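Local atomic coordinates of plasmin and fibronectin-binding protein A (Streptococcus pneumoniae, PDB entry 4MR0), a protein that acts as a fibronectin-dependent adhesin and invasin on the bacterial cell wall, binding human fibronectin, plasmin, plasminogen and serum albumin. Residues Y418-K422 with D423-L427; V387-K390 with G391-F394; K452-A455 with E456-G459. All blocks are in the same frame, centred on the assembly; numbering follows the deposited sequence.

Interaction 1: residues Y418-K422 with D423-L427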
# COMPACT_ATOMS: atom_id res chain seq x y z
N TYR A 418 -9.51 2.88 11.79
CA TYR A 418 -8.62 2.48 12.88
C TYR A 418 -9.44 2.14 14.13
O TYR A 418 -10.34 2.88 14.51
CB TYR A 418 -7.66 3.62 13.21
CG TYR A 418 -6.56 3.24 14.19
CD1 TYR A 418 -5.58 2.31 13.83
CD2 TYR A 418 -6.52 3.78 15.48
CE1 TYR A 418 -4.57 1.94 14.72
CE2 TYR A 418 -5.51 3.41 16.38
CZ TYR A 418 -4.55 2.49 16.00
OH TYR A 418 -3.56 2.10 16.88
N LYS A 419 -9.13 1.00 14.76
CA LYS A 419 -9.85 0.57 15.96
C LYS A 419 -9.61 1.55 17.11
O LYS A 419 -8.54 1.56 17.72
CB LYS A 419 -9.40 -0.83 16.36
CG LYS A 419 -10.12 -1.38 17.59
CD LYS A 419 -9.91 -2.88 17.73
CE LYS A 419 -10.74 -3.45 18.87
NZ LYS A 419 -10.71 -4.94 18.87
N ASN A 420 -10.63 2.36 17.40
CA ASN A 420 -10.57 3.36 18.46
C ASN A 420 -11.99 3.79 18.82
O ASN A 420 -12.69 4.38 17.99
CB ASN A 420 -9.77 4.57 17.99
CG ASN A 420 -9.66 5.65 19.05
OD1 ASN A 420 -10.63 5.97 19.73
ND2 ASN A 420 -8.47 6.23 19.19
N THR A 421 -12.43 3.52 20.04
CA THR A 421 -13.78 3.88 20.47
C THR A 421 -13.83 5.06 21.43
O THR A 421 -14.90 5.40 21.94
CB THR A 421 -14.47 2.69 21.15
OG1 THR A 421 -13.67 2.24 22.25
CG2 THR A 421 -14.65 1.55 20.16
N LYS A 422 -12.69 5.71 21.65
CA LYS A 422 -12.64 6.84 22.57
C LYS A 422 -12.54 8.19 21.87
O LYS A 422 -13.11 9.18 22.33
CB LYS A 422 -11.44 6.69 23.51
CG LYS A 422 -11.45 5.43 24.36
CD LYS A 422 -10.14 5.31 25.14
CE LYS A 422 -10.13 4.09 26.04
NZ LYS A 422 -8.82 3.99 26.76
N ASP A 423 -11.82 8.23 20.76
CA ASP A 423 -11.63 9.48 20.02
C ASP A 423 -12.44 9.62 18.74
O ASP A 423 -12.77 8.63 18.09
CB ASP A 423 -10.14 9.66 19.68
CG ASP A 423 -9.25 9.58 20.90
OD1 ASP A 423 -9.45 10.38 21.83
OD2 ASP A 423 -8.36 8.70 20.92
N LEU A 424 -12.75 10.86 18.39
CA LEU A 424 -13.50 11.15 17.18
C LEU A 424 -12.44 11.37 16.11
O LEU A 424 -12.06 12.50 15.80
CB LEU A 424 -14.33 12.42 17.36
CG LEU A 424 -15.52 12.62 16.42
CD1 LEU A 424 -16.14 13.99 16.68
CD2 LEU A 424 -15.07 12.52 14.97
N LEU A 425 -11.95 10.27 15.54
CA LEU A 425 -10.91 10.32 14.53
C LEU A 425 -11.36 10.83 13.17
O LEU A 425 -12.53 10.74 12.81
CB LEU A 425 -10.28 8.94 14.35
CG LEU A 425 -9.56 8.33 15.55
CD1 LEU A 425 -9.03 6.96 15.18
CD2 LEU A 425 -8.42 9.26 15.98
N ASP A 426 -10.39 11.34 12.42
CA ASP A 426 -10.65 11.84 11.08
C ASP A 426 -10.53 10.62 10.17
O ASP A 426 -9.49 10.42 9.52
CB ASP A 426 -9.59 12.89 10.70
CG ASP A 426 -9.90 13.60 9.39
OD1 ASP A 426 -10.90 13.24 8.73
OD2 ASP A 426 -9.13 14.51 9.03
N LEU A 427 -11.57 9.80 10.14
CA LEU A 427 -11.57 8.60 9.32
C LEU A 427 -11.61 8.94 7.83
O LEU A 427 -11.89 10.08 7.45
CB LEU A 427 -12.76 7.70 9.70
CG LEU A 427 -12.82 7.33 11.19
CD1 LEU A 427 -14.13 6.61 11.48
CD2 LEU A 427 -11.62 6.46 11.56
O HOH W 1 -13.96 6.54 18.32
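N420 and D423 clasp each other across a sharp bend of the chain, each using backbone or side chain to answer the other's side-chain oxygen. The amide oxygen OD1 of N420 receives D423 N at 2.8 Å, an almost straight bond with an N-H...O angle of 177°. It also takes K422 N at 2.8 Å, on a more bent path. Since the second of these donors lies two residues on, N420 forms an Asx turn, and two peptide N-H groups of the bend are satisfied by a single oxygen. The amide is turned back over the bend because CG stands anti to the backbone N (chi1 -179°). Its other end is used as well: ND2 donates within the amide plane to D423 OD2 at 3.0 Å, meeting the carboxylate on its anti side, with the two flat groups 55° apart. Asparagine suits the place by offering an acceptor and a donor side by side. D423 answers with a short acid that puts OD2 within reach of ND2 while its own N-H goes to OD1. The loop runs from strand 410-415 to strand 431-440 of the right-handed parallel beta-helix, and it doubles back on itself. Beyond D423 along the chain, L425 supplies the apolar part of the contact: one methyl, CD1, lies between N420 CB, 3.8 Å away, and the edge of the Y418 ring, 4.1 Å from CD2. Nearer the foot of the loop, L427 CD2 approaches Y418 N at 4.2 Å, while D426 turns elsewhere, to a salt bridge with K429.

Interaction 2: residues V387-K390 with G391-F394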
# COMPACT_ATOMS: atom_id res chain seq x y z
N VAL A 387 -8.31 10.39 -1.86
CA VAL A 387 -7.57 9.27 -2.43
C VAL A 387 -8.18 8.88 -3.76
O VAL A 387 -9.40 8.93 -3.93
CB VAL A 387 -7.64 8.05 -1.50
CG1 VAL A 387 -6.84 6.90 -2.08
CG2 VAL A 387 -7.13 8.42 -0.11
N LEU A 388 -7.33 8.49 -4.70
CA LEU A 388 -7.79 8.05 -6.00
C LEU A 388 -7.11 6.74 -6.34
O LEU A 388 -5.89 6.68 -6.51
CB LEU A 388 -7.49 9.10 -7.08
CG LEU A 388 -7.86 8.68 -8.51
CD1 LEU A 388 -9.36 8.38 -8.58
CD2 LEU A 388 -7.49 9.79 -9.50
N ILE A 389 -7.91 5.68 -6.41
CA ILE A 389 -7.43 4.34 -6.75
C ILE A 389 -8.09 4.08 -8.10
O ILE A 389 -9.27 3.71 -8.17
CB ILE A 389 -7.91 3.32 -5.72
CG1 ILE A 389 -7.39 3.72 -4.33
CG2 ILE A 389 -7.42 1.93 -6.10
CD1 ILE A 389 -8.18 3.15 -3.17
N LYS A 390 -7.32 4.27 -9.17
CA LYS A 390 -7.87 4.15 -10.51
C LYS A 390 -7.07 3.37 -11.55
O LYS A 390 -5.84 3.47 -11.63
CB LYS A 390 -8.13 5.57 -11.03
CG LYS A 390 -8.62 5.67 -12.45
CD LYS A 390 -9.20 7.06 -12.68
CE LYS A 390 -8.59 7.74 -13.90
NZ LYS A 390 -7.13 7.98 -13.71
N GLY A 391 -7.81 2.61 -12.36
CA GLY A 391 -7.20 1.84 -13.44
C GLY A 391 -6.21 0.77 -13.06
O GLY A 391 -5.34 0.41 -13.87
N ASN A 392 -6.32 0.24 -11.84
CA ASN A 392 -5.42 -0.80 -11.38
C ASN A 392 -5.98 -2.18 -11.68
O ASN A 392 -7.18 -2.34 -11.91
CB ASN A 392 -5.21 -0.68 -9.87
CG ASN A 392 -4.61 0.65 -9.47
OD1 ASN A 392 -3.40 0.85 -9.59
ND2 ASN A 392 -5.45 1.56 -8.99
N ARG A 393 -5.10 -3.18 -11.70
CA ARG A 393 -5.51 -4.55 -11.94
C ARG A 393 -5.19 -5.37 -10.68
O ARG A 393 -4.03 -5.47 -10.28
CB ARG A 393 -4.77 -5.12 -13.15
CG ARG A 393 -4.90 -6.62 -13.30
CD ARG A 393 -4.24 -7.10 -14.57
NE ARG A 393 -4.16 -8.55 -14.62
CZ ARG A 393 -3.65 -9.24 -15.64
NH1 ARG A 393 -3.16 -8.60 -16.69
NH2 ARG A 393 -3.61 -10.57 -15.59
N PHE A 394 -6.21 -5.94 -10.06
CA PHE A 394 -6.00 -6.75 -8.85
C PHE A 394 -6.29 -8.20 -9.18
O PHE A 394 -7.45 -8.55 -9.44
CB PHE A 394 -6.95 -6.32 -7.73
CG PHE A 394 -6.83 -4.88 -7.32
CD1 PHE A 394 -7.26 -3.86 -8.17
CD2 PHE A 394 -6.37 -4.54 -6.05
CE1 PHE A 394 -7.23 -2.53 -7.76
CE2 PHE A 394 -6.33 -3.22 -5.62
CZ PHE A 394 -6.76 -2.20 -6.48
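The CG2 methyl of I389 sits between two residues further along the chain, touching the amide of N392 and the ring of F394. With chi1 at -59°, CG1 is anti to the carbonyl carbon and CG2 anti to the backbone N, which leaves this methyl 3.5 Å from N392 ND2. It also meets the F394 ring at the edge, near the ring plane, 4.2 Å from CZ. Both side chains cross I389 at about a right angle; isoleucine's branch at CB sets a methyl close to the backbone, where it meets both groups. N392 has CG anti to its own carbonyl carbon (chi1 -61°), folding the amide back beside K390. ND2 comes 3.3 Å from K390 O at an angle too poor for bonding; its real partner is I366 O, while OD1 accepts from N369 N. N436 repeats this pattern one coil further on, its OD1 taking N392 N and its ND2 reaching I389 O. Such asparagines, stacked at the corner between strands of successive coils, are a hallmark of the pectate lyase-like right-handed beta-helix. The corner itself turns at G391, whose positive phi of 62° comes easily to glycine. Just before it, the CB of the partly exposed K390 points away from the residues that follow. On the inner side, the F394 ring stacks on F438.

Interaction 3: residues K452-A455 with E456-G459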
# COMPACT_ATOMS: atom_id res chain seq x y z
N LYS A 452 -16.57 1.61 8.29
CA LYS A 452 -16.32 2.13 9.62
C LYS A 452 -16.73 0.84 10.32
O LYS A 452 -17.89 0.64 10.67
CB LYS A 452 -17.24 3.27 10.01
CG LYS A 452 -16.80 3.87 11.35
CD LYS A 452 -17.59 5.08 11.78
CE LYS A 452 -19.00 4.70 12.20
NZ LYS A 452 -19.64 5.85 12.88
N ASP A 453 -15.74 -0.05 10.45
CA ASP A 453 -15.90 -1.38 11.01
C ASP A 453 -16.76 -1.56 12.25
O ASP A 453 -17.31 -2.64 12.46
CB ASP A 453 -14.50 -1.98 11.25
CG ASP A 453 -13.53 -1.67 10.12
OD1 ASP A 453 -13.14 -0.49 9.99
OD2 ASP A 453 -13.18 -2.59 9.35
N SER A 454 -16.89 -0.52 13.06
CA SER A 454 -17.71 -0.62 14.27
C SER A 454 -18.59 0.60 14.50
O SER A 454 -18.18 1.74 14.29
CB SER A 454 -16.81 -0.84 15.49
OG SER A 454 -17.57 -0.78 16.69
N ALA A 455 -19.81 0.35 14.96
CA ALA A 455 -20.76 1.41 15.25
C ALA A 455 -20.23 2.23 16.43
O ALA A 455 -20.68 3.35 16.67
CB ALA A 455 -22.12 0.82 15.59
N GLU A 456 -19.28 1.65 17.16
CA GLU A 456 -18.70 2.32 18.32
C GLU A 456 -17.68 3.40 17.96
O GLU A 456 -17.37 4.25 18.80
CB GLU A 456 -18.04 1.29 19.25
CG GLU A 456 -19.03 0.41 20.00
CD GLU A 456 -18.39 -0.32 21.17
OE1 GLU A 456 -17.56 -1.22 20.93
OE2 GLU A 456 -18.71 0.02 22.33
N TYR A 457 -17.16 3.38 16.74
CA TYR A 457 -16.19 4.40 16.34
C TYR A 457 -16.93 5.73 16.17
O TYR A 457 -17.93 5.80 15.45
CB TYR A 457 -15.48 4.01 15.05
CG TYR A 457 -14.74 2.68 15.11
CD1 TYR A 457 -14.40 2.09 16.33
CD2 TYR A 457 -14.36 2.02 13.94
CE1 TYR A 457 -13.71 0.88 16.39
CE2 TYR A 457 -13.68 0.82 13.98
CZ TYR A 457 -13.35 0.25 15.20
OH TYR A 457 -12.68 -0.95 15.23
N LEU A 458 -16.43 6.77 16.82
CA LEU A 458 -17.04 8.09 16.80
C LEU A 458 -16.85 8.93 15.54
O LEU A 458 -17.68 9.78 15.23
CB LEU A 458 -16.57 8.89 18.02
CG LEU A 458 -17.20 8.54 19.38
CD1 LEU A 458 -17.28 7.03 19.57
CD2 LEU A 458 -16.38 9.18 20.49
N GLY A 459 -15.74 8.72 14.83
CA GLY A 459 -15.49 9.48 13.63
C GLY A 459 -16.48 9.18 12.51
O GLY A 459 -17.47 8.48 12.72
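E456 meets S454 first through its backbone: E456 N donates to S454 OG at 3.0 Å with an angle of 156°, an ST turn. The serine hydroxyl is in place because OG stands anti to its own N (chi1 173°), swung toward the advancing chain, where it also touches E456 CB at 3.3 Å. One residue on, Y457 N closes a type I beta turn by donating to S454 O at 3.1 Å, although it approaches well above the carbonyl plane. The Y457 ring folds back against the same serine: S454 CB stands over the centre of one face, 3.6 Å from the ring centroid, a CH-pi contact that a small residue permits at close range. K452 CG lies at the ring's edge instead, 4.0 Å from Y457 CD2, and D453 CB approaches obliquely; the D453 carboxylate is held by R449. The aliphatic part of K452 slides past Y457 in the opposite direction, turns about its CG-CD bond, and brings NZ to Y457 O at 3.1 Å. At G459, the carbonyl oxygen adds a second, weak bond to NZ. The ammonium group is therefore met here by two peptide oxygens, and its charge would tend to polarise both carbonyls. A long lysine suits this role, its CG methylene packing on the tyrosine while its end ties the outgoing chain back to the start of the loop.

Interaction 2 belongs to the body of the beta-helix, whereas interactions 1 and 3 are partly buried loops rising from it, after strands 410-415 and 445-451. The buried contact makes no hydrogen bond between its segments, and its asparagine side chain bonds to the preceding coil. The loops, outside the regular strands, draw on short-range bonds from side chains: an asparagine bonded to both backbone and carboxylate in interaction 1, a serine and a lysine bonded to backbone in interaction 3. These two loops also lean on each other, their centres 7 Å apart, with K419 and N420 against Y457 and T421 against E456. Interaction 2 lies about 26 Å from either, centre to centre, and touches neither.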